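Local coordinates for gram-negative insecticidal protein (Chromobacterium piscinae, PDB 6FBM) that acts as an insecticidal toxin and, as a member of the MACPF family, probably forms pores in the membranes of target cells, at residues Val382-Trp393 with Ala405-Tyr415; Asn345-Gly356 with Asn433-His441. One frame throughout, in Å; residues are numbered along the deposited sequence.

The two interactions have their centres about 12 Å apart, in the C-terminal half of the chain, which probably corresponds to the beta-tripod part of the toxin. Along the chain, interaction 1 is nested inside the long loop that interaction 2 closes between residues 345-356 and 433-441. They meet in one small antiparallel sheet, where strand 439-441 of interaction 2 runs between strand 383-384 and strand 415-416, both of which reach into interaction 1. The rings of Trp-389 and Tyr-437, packed edge-to-face, add a side-chain link. Interaction 1 is a local strand pairing, its segments 12 residues apart, whereas interaction 2 spans 77 and fastens that region to a more N-terminal part of what is probably the same domain.

Interaction 1 (Val382-Trp393 with Ala405-Tyr415)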
loop_
_atom_site.group_PDB
_atom_site.type_symbol
_atom_site.label_atom_id
_atom_site.label_comp_id
_atom_site.label_asym_id
_atom_site.label_seq_id
_atom_site.Cartn_x
_atom_site.Cartn_y
_atom_site.Cartn_z
ATOM N N VAL A 382 -56.261 2.285 8.808
ATOM C CA VAL A 382 -57.617 1.961 8.290
ATOM C C VAL A 382 -58.760 2.623 9.051
ATOM O O VAL A 382 -59.862 2.780 8.511
ATOM C CB VAL A 382 -57.891 0.442 8.226
ATOM C CG1 VAL A 382 -56.972 -0.228 7.226
ATOM C CG2 VAL A 382 -57.734 -0.217 9.574
ATOM N N LEU A 383 -58.499 2.950 10.322
ATOM C CA LEU A 383 -59.370 3.782 11.118
ATOM C C LEU A 383 -58.729 5.132 11.193
ATOM O O LEU A 383 -57.539 5.246 11.488
ATOM C CB LEU A 383 -59.513 3.226 12.530
ATOM C CG LEU A 383 -60.077 1.801 12.629
ATOM C CD1 LEU A 383 -60.142 1.369 14.077
ATOM C CD2 LEU A 383 -61.439 1.691 11.949
ATOM N N LYS A 384 -59.523 6.163 10.943
ATOM C CA LYS A 384 -59.065 7.531 11.063
ATOM C C LYS A 384 -60.200 8.365 11.585
ATOM O O LYS A 384 -61.340 8.161 11.179
ATOM C CB LYS A 384 -58.626 8.045 9.695
ATOM C CG LYS A 384 -57.863 9.329 9.735
ATOM C CD LYS A 384 -57.297 9.704 8.396
ATOM C CE LYS A 384 -56.456 10.963 8.598
ATOM N NZ LYS A 384 -55.851 11.320 7.317
ATOM N N ALA A 385 -59.904 9.313 12.471
ATOM C CA ALA A 385 -60.938 10.231 12.990
ATOM C C ALA A 385 -61.661 10.990 11.870
ATOM O O ALA A 385 -61.077 11.262 10.807
ATOM C CB ALA A 385 -60.345 11.229 13.990
ATOM N N PRO A 386 -62.945 11.348 12.105
ATOM C CA PRO A 386 -63.658 12.199 11.161
ATOM C C PRO A 386 -63.082 13.585 11.118
ATOM O O PRO A 386 -62.479 14.014 12.083
ATOM C CB PRO A 386 -65.086 12.216 11.725
ATOM C CG PRO A 386 -64.959 11.936 13.167
ATOM C CD PRO A 386 -63.781 11.027 13.286
ATOM N N VAL A 387 -63.241 14.280 10.008
ATOM C CA VAL A 387 -62.792 15.686 9.923
ATOM C C VAL A 387 -63.781 16.640 10.547
ATOM O O VAL A 387 -63.465 17.768 10.862
ATOM C CB VAL A 387 -62.444 16.129 8.492
ATOM C CG1 VAL A 387 -61.345 15.210 7.952
ATOM C CG2 VAL A 387 -63.652 16.206 7.576
ATOM N N GLY A 388 -65.009 16.184 10.713
ATOM C CA GLY A 388 -66.028 16.981 11.373
ATOM C C GLY A 388 -67.372 16.308 11.379
ATOM O O GLY A 388 -67.489 15.127 11.035
ATOM N N TRP A 389 -68.384 17.076 11.762
ATOM C CA TRP A 389 -69.722 16.571 11.841
ATOM C C TRP A 389 -70.723 17.537 11.209
ATOM O O TRP A 389 -70.648 18.738 11.433
ATOM C CB TRP A 389 -70.079 16.346 13.301
ATOM C CG TRP A 389 -69.248 15.337 14.000
ATOM C CD1 TRP A 389 -68.059 15.556 14.608
ATOM C CD2 TRP A 389 -69.557 13.958 14.210
ATOM N NE1 TRP A 389 -67.598 14.399 15.178
ATOM C CE2 TRP A 389 -68.496 13.401 14.951
ATOM C CE3 TRP A 389 -70.613 13.127 13.819
ATOM C CZ2 TRP A 389 -68.461 12.072 15.317
ATOM C CZ3 TRP A 389 -70.586 11.784 14.195
ATOM C CH2 TRP A 389 -69.526 11.278 14.941
ATOM N N GLN A 390 -71.652 16.989 10.435
ATOM C CA GLN A 390 -72.760 17.749 9.880
ATOM C C GLN A 390 -74.117 17.172 10.278
ATOM O O GLN A 390 -74.224 16.009 10.664
ATOM C CB GLN A 390 -72.645 17.795 8.351
ATOM C CG GLN A 390 -73.129 16.576 7.571
ATOM C CD GLN A 390 -72.686 16.579 6.140
ATOM O OE1 GLN A 390 -72.370 17.644 5.584
ATOM N NE2 GLN A 390 -72.642 15.384 5.526
ATOM N N ARG A 391 -75.141 18.003 10.148
ATOM C CA ARG A 391 -76.475 17.653 10.568
ATOM C C ARG A 391 -77.275 17.021 9.452
ATOM O O ARG A 391 -77.438 17.600 8.402
ATOM C CB ARG A 391 -77.224 18.861 11.073
ATOM C CG ARG A 391 -76.763 19.346 12.416
ATOM C CD ARG A 391 -77.894 20.051 13.177
ATOM N NE ARG A 391 -77.426 21.267 13.828
ATOM C CZ ARG A 391 -77.204 22.422 13.206
ATOM N NH1 ARG A 391 -77.383 22.548 11.897
ATOM N NH2 ARG A 391 -76.768 23.465 13.896
ATOM N N VAL A 392 -77.775 15.824 9.714
ATOM C CA VAL A 392 -78.735 15.211 8.850
ATOM C C VAL A 392 -80.092 15.879 9.137
ATOM O O VAL A 392 -80.901 16.045 8.225
ATOM C CB VAL A 392 -78.804 13.685 9.092
ATOM C CG1 VAL A 392 -79.821 13.024 8.168
ATOM C CG2 VAL A 392 -77.470 13.063 8.828
ATOM N N TRP A 393 -80.307 16.250 10.404
ATOM C CA TRP A 393 -81.603 16.713 10.882
ATOM C C TRP A 393 -81.465 17.399 12.223
ATOM O O TRP A 393 -80.626 17.021 13.026
ATOM C CB TRP A 393 -82.520 15.508 11.061
ATOM C CG TRP A 393 -83.809 15.772 11.768
ATOM C CD1 TRP A 393 -84.980 16.193 11.206
ATOM C CD2 TRP A 393 -84.070 15.626 13.174
ATOM N NE1 TRP A 393 -85.950 16.328 12.172
ATOM C CE2 TRP A 393 -85.422 15.986 13.388
ATOM C CE3 TRP A 393 -83.299 15.237 14.265
ATOM C CZ2 TRP A 393 -86.009 15.965 14.650
ATOM C CZ3 TRP A 393 -83.887 15.219 15.518
ATOM C CH2 TRP A 393 -85.225 15.579 15.699
ATOM N N ALA A 405 -81.091 16.335 17.525
ATOM C CA ALA A 405 -80.443 16.346 16.216
ATOM C C ALA A 405 -79.804 15.032 15.857
ATOM O O ALA A 405 -79.392 14.285 16.735
ATOM C CB ALA A 405 -79.401 17.450 16.175
ATOM N N CYS A 406 -79.706 14.782 14.558
ATOM C CA CYS A 406 -79.009 13.624 14.030
ATOM C C CYS A 406 -77.758 14.147 13.342
ATOM O O CYS A 406 -77.857 15.004 12.459
ATOM C CB CYS A 406 -79.881 12.915 13.026
ATOM S SG CYS A 406 -79.094 11.476 12.328
ATOM N N TRP A 407 -76.587 13.647 13.752
ATOM C CA TRP A 407 -75.329 14.086 13.154
ATOM C C TRP A 407 -74.641 12.970 12.373
ATOM O O TRP A 407 -74.786 11.796 12.714
ATOM C CB TRP A 407 -74.382 14.600 14.207
ATOM C CG TRP A 407 -74.804 15.840 14.880
ATOM C CD1 TRP A 407 -75.662 15.943 15.938
ATOM C CD2 TRP A 407 -74.354 17.163 14.602
ATOM N NE1 TRP A 407 -75.791 17.244 16.322
ATOM C CE2 TRP A 407 -74.998 18.019 15.509
ATOM C CE3 TRP A 407 -73.470 17.712 13.662
ATOM C CZ2 TRP A 407 -74.784 19.403 15.513
ATOM C CZ3 TRP A 407 -73.262 19.089 13.667
ATOM C CH2 TRP A 407 -73.920 19.911 14.581
ATOM N N ARG A 408 -73.898 13.367 11.331
ATOM C CA ARG A 408 -73.069 12.461 10.535
ATOM C C ARG A 408 -71.649 12.831 10.687
ATOM O O ARG A 408 -71.302 14.029 10.626
ATOM C CB ARG A 408 -73.257 12.669 9.055
ATOM C CG ARG A 408 -74.293 11.813 8.442
ATOM C CD ARG A 408 -73.783 10.949 7.326
ATOM N NE ARG A 408 -74.793 10.992 6.282
ATOM C CZ ARG A 408 -76.001 10.425 6.325
ATOM N NH1 ARG A 408 -76.786 10.591 5.278
ATOM N NH2 ARG A 408 -76.428 9.673 7.346
ATOM N N ALA A 409 -70.805 11.819 10.788
ATOM C CA ALA A 409 -69.396 12.064 10.682
ATOM C C ALA A 409 -69.105 12.464 9.238
ATOM O O ALA A 409 -69.605 11.853 8.292
ATOM C CB ALA A 409 -68.616 10.824 11.076
ATOM N N ILE A 410 -68.356 13.540 9.081
ATOM C CA ILE A 410 -67.768 13.883 7.810
ATOM C C ILE A 410 -66.438 13.131 7.772
ATOM O O ILE A 410 -65.537 13.441 8.561
ATOM C CB ILE A 410 -67.538 15.401 7.642
ATOM C CG1 ILE A 410 -68.831 16.180 7.835
ATOM C CG2 ILE A 410 -66.994 15.688 6.244
ATOM C CD1 ILE A 410 -68.620 17.667 8.051
ATOM N N PRO A 411 -66.320 12.130 6.887
ATOM C CA PRO A 411 -65.065 11.381 6.868
ATOM C C PRO A 411 -63.962 12.127 6.139
ATOM O O PRO A 411 -64.245 12.884 5.184
ATOM C CB PRO A 411 -65.414 10.107 6.092
ATOM C CG PRO A 411 -66.865 10.217 5.718
ATOM C CD PRO A 411 -67.247 11.655 5.851
ATOM N N PRO A 412 -62.693 11.907 6.548
ATOM C CA PRO A 412 -61.586 12.402 5.698
ATOM C C PRO A 412 -61.583 11.666 4.374
ATOM O O PRO A 412 -62.186 10.596 4.260
ATOM C CB PRO A 412 -60.341 12.062 6.490
ATOM C CG PRO A 412 -60.757 10.917 7.373
ATOM C CD PRO A 412 -62.205 11.095 7.683
ATOM N N GLN A 413 -60.907 12.259 3.393
ATOM C CA GLN A 413 -60.846 11.736 2.028
ATOM C C GLN A 413 -60.450 10.250 2.023
ATOM O O GLN A 413 -59.414 9.875 2.611
ATOM C CB GLN A 413 -59.835 12.531 1.158
ATOM C CG GLN A 413 -59.890 12.180 -0.352
ATOM C CD GLN A 413 -61.209 12.628 -1.022
ATOM O OE1 GLN A 413 -61.963 13.444 -0.450
ATOM N NE2 GLN A 413 -61.514 12.066 -2.191
ATOM N N GLY A 414 -61.301 9.435 1.384
ATOM C CA GLY A 414 -61.083 7.999 1.264
ATOM C C GLY A 414 -61.720 7.121 2.329
ATOM O O GLY A 414 -61.679 5.906 2.200
ATOM N N TYR A 415 -62.309 7.720 3.371
ATOM C CA TYR A 415 -62.931 6.958 4.458
ATOM C C TYR A 415 -64.469 7.085 4.463
ATOM O O TYR A 415 -65.041 7.858 3.715
ATOM C CB TYR A 415 -62.346 7.397 5.785
ATOM C CG TYR A 415 -60.876 7.174 5.903
ATOM C CD1 TYR A 415 -59.968 7.976 5.208
ATOM C CD2 TYR A 415 -60.359 6.157 6.732
ATOM C CE1 TYR A 415 -58.602 7.767 5.315
ATOM C CE2 TYR A 415 -58.983 5.946 6.846
ATOM C CZ TYR A 415 -58.119 6.747 6.137
ATOM O OH TYR A 415 -56.790 6.539 6.264
HETATM O O HOH W 1 -55.190 9.065 4.818
#
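Arg-391 sets its CG over one face of the Trp-407 indole, 3.5 Å from the centroid of the six-membered ring and only 7° off the ring normal, a close CH-pi contact. The two side chains run alongside each other, pointing the same way. At the edge of that indole, Trp-407 CZ3 comes within 3.5 Å of the backbone Trp-389 O. On the same side of the sheet, the six-membered ring of Trp-389 rests with one face on Ala-409, whose CB is 4.0 Å from the ring centroid. Further on, Lys-384 CB sits over one face of the Tyr-415 ring while Val-382 O approaches its edge. With CG anti to the backbone N (chi1 -167°) and the chain extended, the lysine continues across the ring to Pro-412 CG. Tyr-415 OH is hydrogen-bonded to Gly-381 O. The other side of the sheet carries the Arg-408 guanidinium, which has Val-392 CG2 over one face and a salt bridge to Asp-420. There too, the Trp-393 ring has Cys-406 N at its edge, near its plane, and its NE1 bonds to Lys-465 O.

The backbones pair antiparallel. Gln-390 and Arg-408 exchange two bonds, Arg-408 N to Gln-390 O (2.7 Å, 170° at the hydrogen) and Gln-390 N to Arg-408 O (3.0 Å). Both ends are bulged. Val-387 and Gly-388 share Ile-410: Val-387 N bonds to Ile-410 O (2.8 Å), and Ile-410 N to Gly-388 O. Val-392 and Trp-393 share Cys-406, whose O takes a bond from Val-392 N and a weak one from Trp-393 N, while Cys-406 N bonds to Trp-393 O. The result is an antiparallel strand pair bounded by two classic beta bulges, with strand 421-426 continuing the sheet beyond strand 403-410.

Interaction 2 (Asn345-Gly356 with Asn433-His441); sequences NPSTSNGYKMVG and NLPDYVCVH
Asp-436 and Thr-348 meet through a short hydrogen bond, Thr-348 OG1 donating to Asp-436 OD2 at 2.7 Å on the anti lone pair, the one away from the other carboxylate oxygen. Lys-353 NZ lies 4.0 Å from Asp-436 OD1, too far for a salt bridge, though its charge would probably still favour the carboxylate. The backbone of Met-354 is satisfied on both sides: its N donates to Asp-436 O (2.8 Å), and its O receives Val-438 N at 2.9 Å, nearly in line with the carbonyl. A water molecule donates to both Val-355 O and Val-438 O, tying the two backbones together just past the direct bonds. Tyr-437 OH is hydrogen-bonded to Gly-419 O, and Asn-345 OD1 to Gln-357. Beside these polar contacts, the extended Met-354 chain (chi1 177°) brings CE to Leu-434 CD1 at 3.7 Å, while Val-438 CG2 packs against Lys-353 CB. Residues 353-355 and 436-438 advance in the same direction, making this a single, isolated parallel beta bridge, which joins the edge strand 352-354 of a mixed sheet to the chain leading into strand 439-441 of another.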
loop_
_atom_site.group_PDB
_atom_site.type_symbol
_atom_site.label_atom_id
_atom_site.label_comp_id
_atom_site.label_asym_id
_atom_site.label_seq_id
_atom_site.Cartn_x
_atom_site.Cartn_y
_atom_site.Cartn_z
ATOM N N ASN A 345 -73.853 4.764 23.271
ATOM C CA ASN A 345 -72.475 4.660 22.845
ATOM C C ASN A 345 -71.810 3.441 23.470
ATOM O O ASN A 345 -72.066 3.134 24.624
ATOM C CB ASN A 345 -71.678 5.881 23.286
ATOM C CG ASN A 345 -72.132 7.138 22.626
ATOM O OD1 ASN A 345 -72.793 7.111 21.604
ATOM N ND2 ASN A 345 -71.785 8.247 23.219
ATOM N N PRO A 346 -70.929 2.773 22.709
ATOM C CA PRO A 346 -70.086 1.751 23.290
ATOM C C PRO A 346 -68.897 2.399 23.971
ATOM O O PRO A 346 -68.386 3.402 23.485
ATOM C CB PRO A 346 -69.621 0.952 22.080
ATOM C CG PRO A 346 -69.583 1.946 20.974
ATOM C CD PRO A 346 -70.631 2.979 21.279
ATOM N N SER A 347 -68.491 1.853 25.106
ATOM C CA SER A 347 -67.317 2.356 25.798
ATOM C C SER A 347 -66.117 1.837 25.090
ATOM O O SER A 347 -66.080 0.668 24.720
ATOM C CB SER A 347 -67.299 1.956 27.279
ATOM O OG SER A 347 -68.264 2.695 28.001
ATOM N N THR A 348 -65.137 2.716 24.919
ATOM C CA THR A 348 -63.924 2.415 24.180
ATOM C C THR A 348 -62.683 2.567 25.035
ATOM O O THR A 348 -62.626 3.435 25.913
ATOM C CB THR A 348 -63.789 3.341 22.933
ATOM O OG1 THR A 348 -63.900 4.714 23.307
ATOM C CG2 THR A 348 -64.855 3.018 21.908
ATOM N N SER A 349 -61.676 1.740 24.742
ATOM C CA SER A 349 -60.368 1.796 25.414
ATOM C C SER A 349 -59.368 0.946 24.627
ATOM O O SER A 349 -59.761 0.221 23.702
ATOM C CB SER A 349 -60.484 1.240 26.837
ATOM O OG SER A 349 -60.921 -0.122 26.783
ATOM N N ASN A 350 -58.090 1.024 25.009
ATOM C CA ASN A 350 -57.013 0.190 24.435
ATOM C C ASN A 350 -56.951 0.272 22.918
ATOM O O ASN A 350 -56.747 -0.751 22.251
ATOM C CB ASN A 350 -57.176 -1.295 24.834
ATOM C CG ASN A 350 -57.226 -1.510 26.330
ATOM O OD1 ASN A 350 -56.718 -0.682 27.127
ATOM N ND2 ASN A 350 -57.832 -2.641 26.737
ATOM N N GLY A 351 -57.167 1.465 22.366
ATOM C CA GLY A 351 -57.134 1.643 20.927
ATOM C C GLY A 351 -58.320 1.085 20.134
ATOM O O GLY A 351 -58.293 1.083 18.884
ATOM N N TYR A 352 -59.377 0.640 20.829
ATOM C CA TYR A 352 -60.616 0.272 20.158
ATOM C C TYR A 352 -61.421 1.538 19.920
ATOM O O TYR A 352 -61.381 2.464 20.722
ATOM C CB TYR A 352 -61.430 -0.694 20.986
ATOM C CG TYR A 352 -60.965 -2.123 20.905
ATOM C CD1 TYR A 352 -59.989 -2.613 21.784
ATOM C CD2 TYR A 352 -61.528 -2.987 19.987
ATOM C CE1 TYR A 352 -59.571 -3.918 21.727
ATOM C CE2 TYR A 352 -61.126 -4.299 19.924
ATOM C CZ TYR A 352 -60.135 -4.768 20.790
ATOM O OH TYR A 352 -59.740 -6.087 20.712
ATOM N N LYS A 353 -62.152 1.569 18.811
ATOM C CA LYS A 353 -62.802 2.799 18.355
ATOM C C LYS A 353 -64.283 2.592 18.033
ATOM O O LYS A 353 -64.682 1.543 17.546
ATOM C CB LYS A 353 -62.077 3.348 17.133
ATOM C CG LYS A 353 -60.570 3.518 17.300
ATOM C CD LYS A 353 -60.190 4.599 18.327
ATOM C CE LYS A 353 -58.692 4.610 18.593
ATOM N NZ LYS A 353 -58.286 5.904 19.198
ATOM N N MET A 354 -65.067 3.622 18.317
ATOM C CA MET A 354 -66.490 3.682 18.008
ATOM C C MET A 354 -66.685 4.006 16.558
ATOM O O MET A 354 -65.965 4.865 16.021
ATOM C CB MET A 354 -67.163 4.771 18.849
ATOM C CG MET A 354 -68.646 4.993 18.582
ATOM S SD MET A 354 -69.207 6.264 19.695
ATOM C CE MET A 354 -70.848 6.553 19.016
ATOM N N VAL A 355 -67.661 3.333 15.935
ATOM C CA VAL A 355 -68.065 3.651 14.556
ATOM C C VAL A 355 -69.514 4.133 14.406
ATOM O O VAL A 355 -69.895 4.626 13.331
ATOM C CB VAL A 355 -67.827 2.465 13.626
ATOM C CG1 VAL A 355 -66.337 2.188 13.557
ATOM C CG2 VAL A 355 -68.594 1.231 14.073
ATOM N N GLY A 356 -70.314 4.013 15.475
ATOM C CA GLY A 356 -71.724 4.385 15.431
ATOM C C GLY A 356 -72.410 4.197 16.754
ATOM O O GLY A 356 -71.862 3.551 17.647
ATOM N N ASN A 433 -69.302 14.773 20.758
ATOM C CA ASN A 433 -67.978 14.888 21.328
ATOM C C ASN A 433 -67.607 13.477 21.646
ATOM O O ASN A 433 -67.929 12.964 22.695
ATOM C CB ASN A 433 -68.019 15.747 22.583
ATOM C CG ASN A 433 -66.708 15.767 23.311
ATOM O OD1 ASN A 433 -65.635 15.538 22.729
ATOM N ND2 ASN A 433 -66.787 16.012 24.595
ATOM N N LEU A 434 -66.959 12.840 20.686
ATOM C CA LEU A 434 -66.660 11.426 20.750
ATOM C C LEU A 434 -65.227 11.288 20.289
ATOM O O LEU A 434 -64.990 10.952 19.122
ATOM C CB LEU A 434 -67.573 10.652 19.819
ATOM C CG LEU A 434 -69.065 10.716 20.139
ATOM C CD1 LEU A 434 -69.862 10.109 18.980
ATOM C CD2 LEU A 434 -69.408 10.029 21.462
ATOM N N PRO A 435 -64.256 11.499 21.202
ATOM C CA PRO A 435 -62.848 11.437 20.796
ATOM C C PRO A 435 -62.453 10.131 20.117
ATOM O O PRO A 435 -61.559 10.140 19.301
ATOM C CB PRO A 435 -62.061 11.613 22.125
ATOM C CG PRO A 435 -63.049 12.135 23.113
ATOM C CD PRO A 435 -64.396 11.630 22.670
ATOM N N ASP A 436 -63.134 9.038 20.430
ATOM C CA ASP A 436 -62.778 7.727 19.914
ATOM C C ASP A 436 -63.686 7.268 18.781
ATOM O O ASP A 436 -63.668 6.101 18.405
ATOM C CB ASP A 436 -62.762 6.694 21.058
ATOM C CG ASP A 436 -61.716 6.991 22.151
ATOM O OD1 ASP A 436 -60.703 7.714 21.863
ATOM O OD2 ASP A 436 -61.899 6.460 23.268
ATOM N N TYR A 437 -64.465 8.179 18.195
ATOM C CA TYR A 437 -65.177 7.887 16.950
ATOM C C TYR A 437 -64.206 7.929 15.778
ATOM O O TYR A 437 -63.388 8.851 15.659
ATOM C CB TYR A 437 -66.314 8.878 16.694
ATOM C CG TYR A 437 -67.250 8.479 15.569
ATOM C CD1 TYR A 437 -66.937 8.759 14.255
ATOM C CD2 TYR A 437 -68.454 7.830 15.836
ATOM C CE1 TYR A 437 -67.792 8.390 13.217
ATOM C CE2 TYR A 437 -69.321 7.475 14.808
ATOM C CZ TYR A 437 -68.995 7.771 13.505
ATOM O OH TYR A 437 -69.845 7.418 12.489
ATOM N N VAL A 438 -64.336 6.932 14.898
ATOM C CA VAL A 438 -63.539 6.876 13.697
ATOM C C VAL A 438 -64.380 6.503 12.510
ATOM O O VAL A 438 -65.448 5.883 12.641
ATOM C CB VAL A 438 -62.365 5.865 13.815
ATOM C CG1 VAL A 438 -61.416 6.304 14.910
ATOM C CG2 VAL A 438 -62.871 4.445 14.071
ATOM N N CYS A 439 -63.865 6.894 11.351
ATOM C CA CYS A 439 -64.322 6.389 10.075
ATOM C C CYS A 439 -63.388 5.283 9.651
ATOM O O CYS A 439 -62.285 5.161 10.174
ATOM C CB CYS A 439 -64.320 7.517 9.053
ATOM S SG CYS A 439 -65.395 8.841 9.535
ATOM N N VAL A 440 -63.840 4.505 8.683
ATOM C CA VAL A 440 -63.163 3.310 8.243
ATOM C C VAL A 440 -62.797 3.528 6.797
ATOM O O VAL A 440 -63.575 4.127 6.059
ATOM C CB VAL A 440 -64.096 2.090 8.394
ATOM C CG1 VAL A 440 -63.381 0.796 7.959
ATOM C CG2 VAL A 440 -64.535 1.971 9.852
ATOM N N HIS A 441 -61.613 3.078 6.392
ATOM C CA HIS A 441 -61.166 3.291 5.019
ATOM C C HIS A 441 -62.065 2.522 4.043
ATOM O O HIS A 441 -62.463 1.392 4.324
ATOM C CB HIS A 441 -59.683 2.910 4.811
ATOM C CG HIS A 441 -59.131 3.385 3.503
ATOM N ND1 HIS A 441 -58.944 2.545 2.429
ATOM C CD2 HIS A 441 -58.728 4.606 3.093
ATOM C CE1 HIS A 441 -58.470 3.232 1.403
ATOM N NE2 HIS A 441 -58.348 4.490 1.773
HETATM O O HOH W 2 -67.788 5.148 11.504
#